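Local coordinates for protein salicylate 5-hydroxylase, large oxygenase component (PDB 7C8Z) that hydroxylates salicylate at position 5 to give gentisate, as the oxygenase component, with a [2Fe-2S] cluster and a mononuclear iron, of a multicomponent NADH-dependent system, at residues W47-E52 with W231-E236; Y64-C69 with S188-V193; A269-A274 with M432-R437. One frame throughout, in Å; residues are numbered along the deposited sequence.

Interaction 1: W47-E52 with W231-E236; sequences WAYTRE and WKLMQE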
loop_
_atom_site.group_PDB
_atom_site.type_symbol
_atom_site.label_atom_id
_atom_site.label_comp_id
_atom_site.label_asym_id
_atom_site.label_seq_id
_atom_site.Cartn_x
_atom_site.Cartn_y
_atom_site.Cartn_z
ATOM N N TRP A 47 17.955 0.871 19.460
ATOM C CA TRP A 47 16.815 1.772 19.577
ATOM C C TRP A 47 17.131 3.198 19.135
ATOM O O TRP A 47 16.204 4.010 19.035
ATOM C CB TRP A 47 16.257 1.770 21.006
ATOM C CG TRP A 47 17.262 1.941 22.097
ATOM C CD1 TRP A 47 17.833 0.955 22.844
ATOM C CD2 TRP A 47 17.792 3.178 22.591
ATOM N NE1 TRP A 47 18.697 1.498 23.765
ATOM C CE2 TRP A 47 18.690 2.861 23.630
ATOM C CE3 TRP A 47 17.600 4.522 22.249
ATOM C CZ2 TRP A 47 19.395 3.838 24.333
ATOM C CZ3 TRP A 47 18.301 5.487 22.945
ATOM C CH2 TRP A 47 19.188 5.142 23.978
ATOM N N ALA A 48 18.402 3.536 18.904
ATOM C CA ALA A 48 18.721 4.821 18.291
ATOM C C ALA A 48 18.164 4.935 16.874
ATOM O O ALA A 48 18.026 6.051 16.359
ATOM C CB ALA A 48 20.234 5.041 18.274
ATOM N N TYR A 49 17.834 3.809 16.238
ATOM C CA TYR A 49 17.287 3.798 14.889
ATOM C C TYR A 49 15.801 3.478 14.837
ATOM O O TYR A 49 15.196 3.614 13.769
ATOM C CB TYR A 49 18.035 2.780 14.012
ATOM C CG TYR A 49 19.545 2.900 14.038
ATOM C CD1 TYR A 49 20.207 3.775 13.188
ATOM C CD2 TYR A 49 20.310 2.123 14.907
ATOM C CE1 TYR A 49 21.584 3.883 13.205
ATOM C CE2 TYR A 49 21.690 2.224 14.930
ATOM C CZ TYR A 49 22.320 3.106 14.077
ATOM O OH TYR A 49 23.689 3.210 14.096
ATOM N N THR A 50 15.203 3.037 15.942
ATOM C CA THR A 50 13.847 2.510 15.928
ATOM C C THR A 50 12.839 3.333 16.724
ATOM O O THR A 50 11.655 2.977 16.732
ATOM C CB THR A 50 13.843 1.069 16.459
ATOM O OG1 THR A 50 14.256 1.067 17.830
ATOM C CG2 THR A 50 14.792 0.195 15.649
ATOM N N ARG A 51 13.253 4.423 17.368
ATOM C CA ARG A 51 12.377 5.194 18.245
ATOM C C ARG A 51 11.897 6.449 17.529
ATOM O O ARG A 51 12.709 7.229 17.022
ATOM C CB ARG A 51 13.091 5.573 19.545
ATOM C CG ARG A 51 13.375 4.400 20.459
ATOM C CD ARG A 51 14.063 4.841 21.738
ATOM N NE ARG A 51 13.472 6.045 22.317
ATOM C CZ ARG A 51 14.026 6.745 23.303
ATOM N NH1 ARG A 51 15.185 6.360 23.815
ATOM N NH2 ARG A 51 13.423 7.824 23.781
ATOM N N GLU A 52 10.575 6.636 17.490
ATOM C CA GLU A 52 9.996 7.777 16.787
ATOM C C GLU A 52 10.105 9.075 17.584
ATOM O O GLU A 52 10.234 10.152 16.989
ATOM C CB GLU A 52 8.534 7.484 16.439
ATOM C CG GLU A 52 7.890 8.501 15.512
ATOM C CD GLU A 52 8.293 8.313 14.060
ATOM O OE1 GLU A 52 9.043 7.359 13.759
ATOM O OE2 GLU A 52 7.852 9.120 13.215
ATOM N N TRP A 231 17.448 7.387 8.557
ATOM C CA TRP A 231 18.236 8.297 7.731
ATOM C C TRP A 231 19.697 8.327 8.151
ATOM O O TRP A 231 20.581 8.488 7.300
ATOM C CB TRP A 231 17.633 9.697 7.788
ATOM C CG TRP A 231 17.762 10.328 9.132
ATOM C CD1 TRP A 231 16.890 10.221 10.176
ATOM C CD2 TRP A 231 18.835 11.155 9.585
ATOM N NE1 TRP A 231 17.354 10.935 11.253
ATOM C CE2 TRP A 231 18.548 11.518 10.916
ATOM C CE3 TRP A 231 20.013 11.622 8.995
ATOM C CZ2 TRP A 231 19.394 12.327 11.667
ATOM C CZ3 TRP A 231 20.852 12.427 9.741
ATOM C CH2 TRP A 231 20.539 12.772 11.064
ATOM N N LYS A 232 19.967 8.184 9.453
ATOM C CA LYS A 232 21.343 8.193 9.945
ATOM C C LYS A 232 22.197 7.148 9.237
ATOM O O LYS A 232 23.384 7.379 8.970
ATOM C CB LYS A 232 21.354 7.965 11.456
ATOM C CG LYS A 232 20.711 9.090 12.248
ATOM C CD LYS A 232 21.067 9.011 13.724
ATOM C CE LYS A 232 20.360 7.847 14.397
ATOM N NZ LYS A 232 18.914 8.116 14.646
ATOM N N LEU A 233 21.597 6.000 8.898
ATOM C CA LEU A 233 22.342 4.935 8.235
ATOM C C LEU A 233 22.966 5.404 6.927
ATOM O O LEU A 233 23.994 4.864 6.505
ATOM C CB LEU A 233 21.431 3.740 7.977
ATOM C CG LEU A 233 21.120 2.889 9.200
ATOM C CD1 LEU A 233 20.151 1.779 8.828
ATOM C CD2 LEU A 233 22.397 2.325 9.784
ATOM N N MET A 234 22.376 6.408 6.276
ATOM C CA MET A 234 22.986 6.930 5.059
ATOM C C MET A 234 24.238 7.731 5.384
ATOM O O MET A 234 25.291 7.540 4.762
ATOM C CB MET A 234 21.984 7.781 4.280
ATOM C CG MET A 234 22.526 8.311 2.957
ATOM S SD MET A 234 23.473 7.081 2.039
ATOM C CE MET A 234 22.178 6.133 1.242
ATOM N N GLN A 235 24.148 8.616 6.380
ATOM C CA GLN A 235 25.332 9.349 6.820
ATOM C C GLN A 235 26.443 8.390 7.218
ATOM O O GLN A 235 27.569 8.475 6.708
ATOM C CB GLN A 235 24.964 10.287 7.970
ATOM C CG GLN A 235 24.221 11.533 7.508
ATOM C CD GLN A 235 25.140 12.537 6.831
ATOM O OE1 GLN A 235 26.365 12.434 6.921
ATOM N NE2 GLN A 235 24.551 13.514 6.142
ATOM N N GLU A 236 26.127 7.443 8.105
ATOM C CA GLU A 236 27.067 6.382 8.447
ATOM C C GLU A 236 27.697 5.784 7.200
ATOM O O GLU A 236 28.921 5.629 7.121
ATOM C CB GLU A 236 26.355 5.284 9.235
ATOM C CG GLU A 236 25.895 5.672 10.615
ATOM C CD GLU A 236 25.285 4.501 11.354
ATOM O OE1 GLU A 236 25.565 3.344 10.976
ATOM O OE2 GLU A 236 24.519 4.734 12.309
#
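Tyr49 and Glu236 reach for each other from opposite directions, joining a loop near the N-terminus to helix 232-238 in the catalytic domain of this Rieske-type ring-hydroxylating oxygenase. Tyr49 OH donates to Glu236 OE2 at 2.5 Å, a very short bond of doubtful exact length. That oxygen lies at the edge of the Tyr49 ring, in its plane, while the carboxylate is turned 68° from the ring. Glu236 keeps its chain extended beyond CG, which carries the carboxylate out from the helix to the phenol. The same OE2 probably also bonds the hydroxyl of Tyr433, so helix 427-440 may share this oxygen with the loop. The side chain of Glu236 is about 8 Å from that of iron ligand His243 and about 10 Å from the bound iron.

Leu233 crosses the tyrosine at about a right angle and sets CD2 against ring carbon CE1 of Tyr49, at 3.8 Å. Phe400 of helix 387-402 stacks on the Tyr49 ring. Lys232 starts towards the loop and then bends at its last two torsions, a course that brings its ammonium to the loop backbone. There it is shared: Glu58 of helix 52-63 forms a salt bridge with it, and Lys232 NZ gives a hydrogen bond of 2.8 Å to Ala48 O, meeting the carbonyl at a C=O...N angle of 151° and tilted 28° from its plane.

Interaction 2: Y64-C69 with S188-V193; sequences YANHWC and SFDHDV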
loop_
_atom_site.group_PDB
_atom_site.type_symbol
_atom_site.label_atom_id
_atom_site.label_comp_id
_atom_site.label_asym_id
_atom_site.label_seq_id
_atom_site.Cartn_x
_atom_site.Cartn_y
_atom_site.Cartn_z
ATOM N N TYR A 64 15.795 21.348 11.982
ATOM C CA TYR A 64 15.040 22.583 12.113
ATOM C C TYR A 64 15.749 23.636 12.953
ATOM O O TYR A 64 15.183 24.710 13.173
ATOM C CB TYR A 64 13.661 22.294 12.715
ATOM C CG TYR A 64 12.839 21.290 11.938
ATOM C CD1 TYR A 64 13.020 21.117 10.571
ATOM C CD2 TYR A 64 11.875 20.519 12.570
ATOM C CE1 TYR A 64 12.269 20.201 9.857
ATOM C CE2 TYR A 64 11.113 19.601 11.863
ATOM C CZ TYR A 64 11.313 19.445 10.507
ATOM O OH TYR A 64 10.559 18.531 9.804
ATOM N N ALA A 65 16.965 23.365 13.421
ATOM C CA ALA A 65 17.658 24.310 14.285
ATOM C C ALA A 65 19.157 24.061 14.223
ATOM O O ALA A 65 19.598 22.911 14.158
ATOM C CB ALA A 65 17.165 24.203 15.730
ATOM N N ASN A 66 19.927 25.151 14.232
ATOM C CA ASN A 66 21.382 25.129 14.378
ATOM C C ASN A 66 22.085 24.404 13.237
ATOM O O ASN A 66 23.247 24.008 13.378
ATOM C CB ASN A 66 21.798 24.507 15.717
ATOM C CG ASN A 66 21.389 25.354 16.905
ATOM O OD1 ASN A 66 20.578 24.932 17.730
ATOM N ND2 ASN A 66 21.950 26.559 17.000
ATOM N N HIS A 67 21.423 24.228 12.096
ATOM C CA HIS A 67 22.040 23.500 10.998
ATOM C C HIS A 67 21.600 24.089 9.671
ATOM O O HIS A 67 20.441 24.476 9.509
ATOM C CB HIS A 67 21.680 22.012 11.041
ATOM C CG HIS A 67 22.284 21.283 12.196
ATOM N ND1 HIS A 67 21.654 21.175 13.417
ATOM C CD2 HIS A 67 23.468 20.639 12.323
ATOM C CE1 HIS A 67 22.423 20.492 14.246
ATOM N NE2 HIS A 67 23.528 20.153 13.606
ATOM N N TRP A 68 22.534 24.141 8.727
ATOM C CA TRP A 68 22.215 24.420 7.338
ATOM C C TRP A 68 21.880 23.101 6.665
ATOM O O TRP A 68 22.641 22.134 6.773
ATOM C CB TRP A 68 23.383 25.090 6.616
ATOM C CG TRP A 68 23.747 26.441 7.127
ATOM C CD1 TRP A 68 24.759 26.739 7.985
ATOM C CD2 TRP A 68 23.124 27.686 6.791
ATOM N NE1 TRP A 68 24.801 28.093 8.215
ATOM C CE2 TRP A 68 23.807 28.696 7.492
ATOM C CE3 TRP A 68 22.051 28.043 5.968
ATOM C CZ2 TRP A 68 23.456 30.039 7.396
ATOM C CZ3 TRP A 68 21.703 29.376 5.874
ATOM C CH2 TRP A 68 22.403 30.359 6.585
ATOM N N CYS A 69 20.753 23.061 5.971
ATOM C CA CYS A 69 20.334 21.866 5.262
ATOM C C CYS A 69 20.261 22.178 3.776
ATOM O O CYS A 69 19.905 23.294 3.379
ATOM C CB CYS A 69 18.985 21.359 5.770
ATOM S SG CYS A 69 19.025 20.808 7.492
ATOM N N SER A 188 18.148 27.395 6.216
ATOM C CA SER A 188 17.956 27.066 7.618
ATOM C C SER A 188 16.754 27.818 8.165
ATOM O O SER A 188 16.589 29.014 7.902
ATOM C CB SER A 188 19.210 27.410 8.432
ATOM O OG SER A 188 18.993 27.247 9.822
ATOM N N PHE A 189 15.925 27.105 8.931
ATOM C CA PHE A 189 14.848 27.770 9.655
ATOM C C PHE A 189 15.415 28.644 10.760
ATOM O O PHE A 189 14.946 29.767 10.980
ATOM C CB PHE A 189 13.882 26.739 10.246
ATOM C CG PHE A 189 12.982 26.091 9.236
ATOM C CD1 PHE A 189 11.852 26.746 8.776
ATOM C CD2 PHE A 189 13.250 24.816 8.764
ATOM C CE1 PHE A 189 11.015 26.152 7.860
ATOM C CE2 PHE A 189 12.419 24.213 7.842
ATOM C CZ PHE A 189 11.298 24.885 7.388
ATOM N N ASP A 190 16.426 28.141 11.458
ATOM C CA ASP A 190 17.098 28.903 12.498
ATOM C C ASP A 190 17.839 30.075 11.872
ATOM O O ASP A 190 18.761 29.881 11.072
ATOM C CB ASP A 190 18.065 27.998 13.256
ATOM C CG ASP A 190 18.570 28.622 14.534
ATOM O OD1 ASP A 190 18.210 29.783 14.823
ATOM O OD2 ASP A 190 19.337 27.946 15.248
ATOM N N HIS A 191 17.435 31.290 12.232
ATOM C CA HIS A 191 18.084 32.486 11.718
ATOM C C HIS A 191 19.271 32.914 12.566
ATOM O O HIS A 191 20.061 33.753 12.120
ATOM C CB HIS A 191 17.074 33.621 11.595
ATOM C CG HIS A 191 16.219 33.516 10.374
ATOM N ND1 HIS A 191 16.579 34.069 9.164
ATOM C CD2 HIS A 191 15.034 32.895 10.166
ATOM C CE1 HIS A 191 15.643 33.810 8.269
ATOM N NE2 HIS A 191 14.696 33.097 8.850
ATOM N N ASP A 192 19.403 32.369 13.777
ATOM C CA ASP A 192 20.587 32.564 14.603
ATOM C C ASP A 192 21.594 31.436 14.419
ATOM O O ASP A 192 22.321 31.086 15.356
ATOM C CB ASP A 192 20.189 32.698 16.073
ATOM C CG ASP A 192 19.065 33.696 16.283
ATOM O OD1 ASP A 192 19.185 34.842 15.795
ATOM O OD2 ASP A 192 18.059 33.336 16.932
ATOM N N VAL A 193 21.642 30.859 13.227
ATOM C CA VAL A 193 22.586 29.797 12.914
ATOM C C VAL A 193 23.927 30.420 12.568
ATOM O O VAL A 193 23.994 31.509 11.983
ATOM C CB VAL A 193 22.052 28.926 11.760
ATOM C CG1 VAL A 193 21.864 29.761 10.498
ATOM C CG2 VAL A 193 22.972 27.743 11.492
#
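The Trp68 indole takes Val193 and Ser188 on one of its faces. Val193 CG2 sits over the five-membered ring, 4.1 Å from its centroid, as a CH-pi contact, and Val193 CG1 lies nearer the rim, 3.5 Å from Trp68 CZ2. Ser188 CB makes an off-centre CH-pi contact toward the rim of the six-membered ring, near Trp68 CE3. Phe196 and Phe199 meet the indole edge-to-face, and Trp68 NE1 bonds the carbonyl of Glu194. Both methyl groups reach the indole because Val193 has CG1 between its backbone N and carbonyl carbon (chi1 61°) with CG2 anti to that N. Tyr64 and Phe189 form a second aromatic pair, side by side and pointing the same way. Their planes stand at 87° with centroids 5.9 Å apart, and Tyr64 CD1 touches Phe189 CD2. Arg91 makes cation-pi contacts with both rings, and Val29 of the second subunit packs on Tyr64.

Between these aromatic patches a polar bond joins the loops: Asp190 OD2 accepts from Asn66 N through its anti lone pair, at 3.0 Å. Others brace each loop internally. Asp190 OD1 accepts from Asp192 N, an Asx turn, and is met from above the carboxylate plane. His67 ND1 bonds Ala65 O at 2.8 Å in the carbonyl plane, while His67 NE2 pairs with Tyr435. Just beyond, strands 69-73 and 184-188 run antiparallel in the sheet of the Rieske domain. Chemically, the two oxygens of Asp190 divide their work, so the carboxylate couples the shape of its own turn to the position of Asn66 in 64-69, alongside the apolar packing.

Interaction 3: A269-A274 with M432-R437; sequences AKFRHA and MYDYWR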
loop_
_atom_site.group_PDB
_atom_site.type_symbol
_atom_site.label_atom_id
_atom_site.label_comp_id
_atom_site.label_asym_id
_atom_site.label_seq_id
_atom_site.Cartn_x
_atom_site.Cartn_y
_atom_site.Cartn_z
ATOM N N ALA A 269 35.163 20.370 13.605
ATOM C CA ALA A 269 35.442 20.457 15.035
ATOM C C ALA A 269 34.466 19.616 15.846
ATOM O O ALA A 269 34.856 18.974 16.827
ATOM C CB ALA A 269 35.406 21.916 15.490
ATOM N N LYS A 270 33.199 19.595 15.450
ATOM C CA LYS A 270 32.162 18.937 16.230
ATOM C C LYS A 270 31.895 17.502 15.784
ATOM O O LYS A 270 30.939 16.887 16.269
ATOM C CB LYS A 270 30.864 19.750 16.156
ATOM C CG LYS A 270 30.981 21.161 16.715
ATOM C CD LYS A 270 29.683 21.598 17.379
ATOM C CE LYS A 270 29.642 21.193 18.849
ATOM N NZ LYS A 270 28.297 21.415 19.456
ATOM N N PHE A 271 32.712 16.959 14.877
ATOM C CA PHE A 271 32.651 15.574 14.411
ATOM C C PHE A 271 31.388 15.272 13.615
ATOM O O PHE A 271 31.068 14.094 13.395
ATOM C CB PHE A 271 32.754 14.565 15.562
ATOM C CG PHE A 271 33.926 14.787 16.466
ATOM C CD1 PHE A 271 35.175 15.084 15.948
ATOM C CD2 PHE A 271 33.781 14.683 17.840
ATOM C CE1 PHE A 271 36.258 15.284 16.785
ATOM C CE2 PHE A 271 34.859 14.883 18.682
ATOM C CZ PHE A 271 36.100 15.183 18.153
ATOM N N ARG A 272 30.654 16.295 13.177
ATOM C CA ARG A 272 29.404 16.072 12.463
ATOM C C ARG A 272 29.615 15.938 10.958
ATOM O O ARG A 272 29.049 15.039 10.326
ATOM C CB ARG A 272 28.420 17.206 12.771
ATOM C CG ARG A 272 29.017 18.588 12.596
ATOM C CD ARG A 272 28.163 19.664 13.228
ATOM N NE ARG A 272 28.646 20.991 12.859
ATOM C CZ ARG A 272 28.148 22.122 13.339
ATOM N NH1 ARG A 272 27.151 22.084 14.213
ATOM N NH2 ARG A 272 28.645 23.286 12.945
ATOM N N HIS A 273 30.404 16.828 10.365
ATOM C CA HIS A 273 30.693 16.761 8.942
ATOM C C HIS A 273 31.981 15.986 8.723
ATOM O O HIS A 273 32.855 15.947 9.591
ATOM C CB HIS A 273 30.812 18.162 8.338
ATOM C CG HIS A 273 29.797 19.136 8.847
ATOM N ND1 HIS A 273 28.515 18.768 9.194
ATOM C CD2 HIS A 273 29.878 20.470 9.066
ATOM C CE1 HIS A 273 27.850 19.833 9.603
ATOM N NE2 HIS A 273 28.654 20.879 9.536
ATOM N N ALA A 274 32.108 15.381 7.543
ATOM C CA ALA A 274 33.296 14.572 7.298
ATOM C C ALA A 274 33.652 14.588 5.821
ATOM O O ALA A 274 32.829 14.912 4.963
ATOM C CB ALA A 274 33.107 13.128 7.781
ATOM N N MET A 432 30.289 11.040 14.699
ATOM C CA MET A 432 28.891 11.333 14.421
ATOM C C MET A 432 28.038 11.083 15.651
ATOM O O MET A 432 27.232 11.926 16.047
ATOM C CB MET A 432 28.407 10.483 13.243
ATOM C CG MET A 432 26.918 10.580 12.956
ATOM S SD MET A 432 26.446 9.713 11.444
ATOM C CE MET A 432 24.795 9.175 11.861
ATOM N N TYR A 433 28.231 9.939 16.300
ATOM C CA TYR A 433 27.367 9.621 17.428
ATOM C C TYR A 433 27.802 10.295 18.723
ATOM O O TYR A 433 26.967 10.481 19.610
ATOM C CB TYR A 433 27.249 8.109 17.576
ATOM C CG TYR A 433 26.251 7.590 16.575
ATOM C CD1 TYR A 433 24.885 7.723 16.801
ATOM C CD2 TYR A 433 26.667 7.027 15.375
ATOM C CE1 TYR A 433 23.960 7.276 15.879
ATOM C CE2 TYR A 433 25.749 6.574 14.445
ATOM C CZ TYR A 433 24.398 6.702 14.703
ATOM O OH TYR A 433 23.479 6.259 13.781
ATOM N N ASP A 434 29.065 10.706 18.844
ATOM C CA ASP A 434 29.426 11.652 19.896
ATOM C C ASP A 434 28.598 12.930 19.769
ATOM O O ASP A 434 27.942 13.371 20.729
ATOM C CB ASP A 434 30.927 11.952 19.827
ATOM C CG ASP A 434 31.368 13.011 20.824
ATOM O OD1 ASP A 434 31.534 12.680 22.016
ATOM O OD2 ASP A 434 31.562 14.174 20.411
ATOM N N TYR A 435 28.602 13.522 18.571
ATOM C CA TYR A 435 27.790 14.710 18.319
ATOM C C TYR A 435 26.311 14.430 18.555
ATOM O O TYR A 435 25.582 15.278 19.085
ATOM C CB TYR A 435 28.023 15.198 16.888
ATOM C CG TYR A 435 27.284 16.467 16.533
ATOM C CD1 TYR A 435 27.782 17.705 16.903
ATOM C CD2 TYR A 435 26.090 16.428 15.819
ATOM C CE1 TYR A 435 27.116 18.868 16.581
ATOM C CE2 TYR A 435 25.415 17.592 15.493
ATOM C CZ TYR A 435 25.937 18.808 15.878
ATOM O OH TYR A 435 25.288 19.981 15.568
ATOM N N TRP A 436 25.852 13.241 18.158
ATOM C CA TRP A 436 24.451 12.869 18.320
ATOM C C TRP A 436 24.057 12.836 19.791
ATOM O O TRP A 436 23.048 13.433 20.189
ATOM C CB TRP A 436 24.208 11.509 17.666
ATOM C CG TRP A 436 22.773 11.089 17.595
ATOM C CD1 TRP A 436 21.902 11.322 16.574
ATOM C CD2 TRP A 436 22.048 10.339 18.578
ATOM N NE1 TRP A 436 20.677 10.770 16.860
ATOM C CE2 TRP A 436 20.739 10.163 18.086
ATOM C CE3 TRP A 436 22.376 9.809 19.830
ATOM C CZ2 TRP A 436 19.758 9.477 18.800
ATOM C CZ3 TRP A 436 21.400 9.129 20.537
ATOM C CH2 TRP A 436 20.108 8.967 20.020
ATOM N N ARG A 437 24.850 12.146 20.616
ATOM C CA ARG A 437 24.571 12.100 22.046
ATOM C C ARG A 437 24.556 13.495 22.641
ATOM O O ARG A 437 23.672 13.824 23.444
ATOM C CB ARG A 437 25.615 11.244 22.768
ATOM C CG ARG A 437 25.680 9.797 22.330
ATOM C CD ARG A 437 26.421 8.962 23.356
ATOM N NE ARG A 437 25.729 8.954 24.642
ATOM C CZ ARG A 437 26.241 8.465 25.766
ATOM N NH1 ARG A 437 27.456 7.937 25.769
ATOM N NH2 ARG A 437 25.534 8.499 26.888
#
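The loop 269-274 passes the helix most closely where the CA atoms of Arg272 and Met432 stand 5.2 Å apart, just after Phe271 has turned the chain through a left-handed backbone conformation. Tyr435 projects from the helix into this bend, its CG anti to the backbone N (chi1 -177°), and is met by Lys270 and Arg272. Arg272 lies over one face of the phenol: CB is above the ring centre, 3.9 Å from the centroid in a CH-pi contact, and CD follows along the same ring 3.6 Å from Tyr435 CZ. From there the chain, extended from CG to NE, runs on past the ring to put its guanidinium beside the hydroxyl, turned 72° from the ring. Arg272 NH1 donates to Tyr435 OH, itself the partner of His67, at 3.1 Å, with an N-H...O angle of 152° and the oxygen in the guanidinium plane. Arg272 NE is in a salt bridge with Asp268 and NH2 reaches Phe199 O, so several partners hold the guanidinium in position.

Lys270 passes obliquely by the ring, CB 3.8 Å from Tyr435 CD1. From the residue preceding Tyr435, Asp434 OD2 lies at the edge of the Phe271 ring, 3.4 Å from Phe271 CD2, and forms a salt bridge with Lys438. The contact thus ties helix 427-440 to the link between neighbouring antiparallel strands 263-267 and 274-278 of the catalytic sheet; Leu62 of helix 52-63 packs on Tyr435, and helix 232-238 packs on Met432.

How the interactions relate
All three contacts join parts distant in sequence. Interaction 2 is nested inside the loop closed by interaction 1, and interaction 3 opens after both have closed. Their centres lie about 21 Å (1 and 2), about 14 Å (1 and 3) and about 17 Å (2 and 3) apart. Helix 427-440, which carries one side of interaction 3, also supplies residues that touch both of the other contacts. Helix 52-63 runs between 47-52 and 64-69. These links are consistent with a shared interface between the edge of the Rieske domain's sheet, at strand 69-73, and the catalytic domain, with interaction 1 the one near the mononuclear iron.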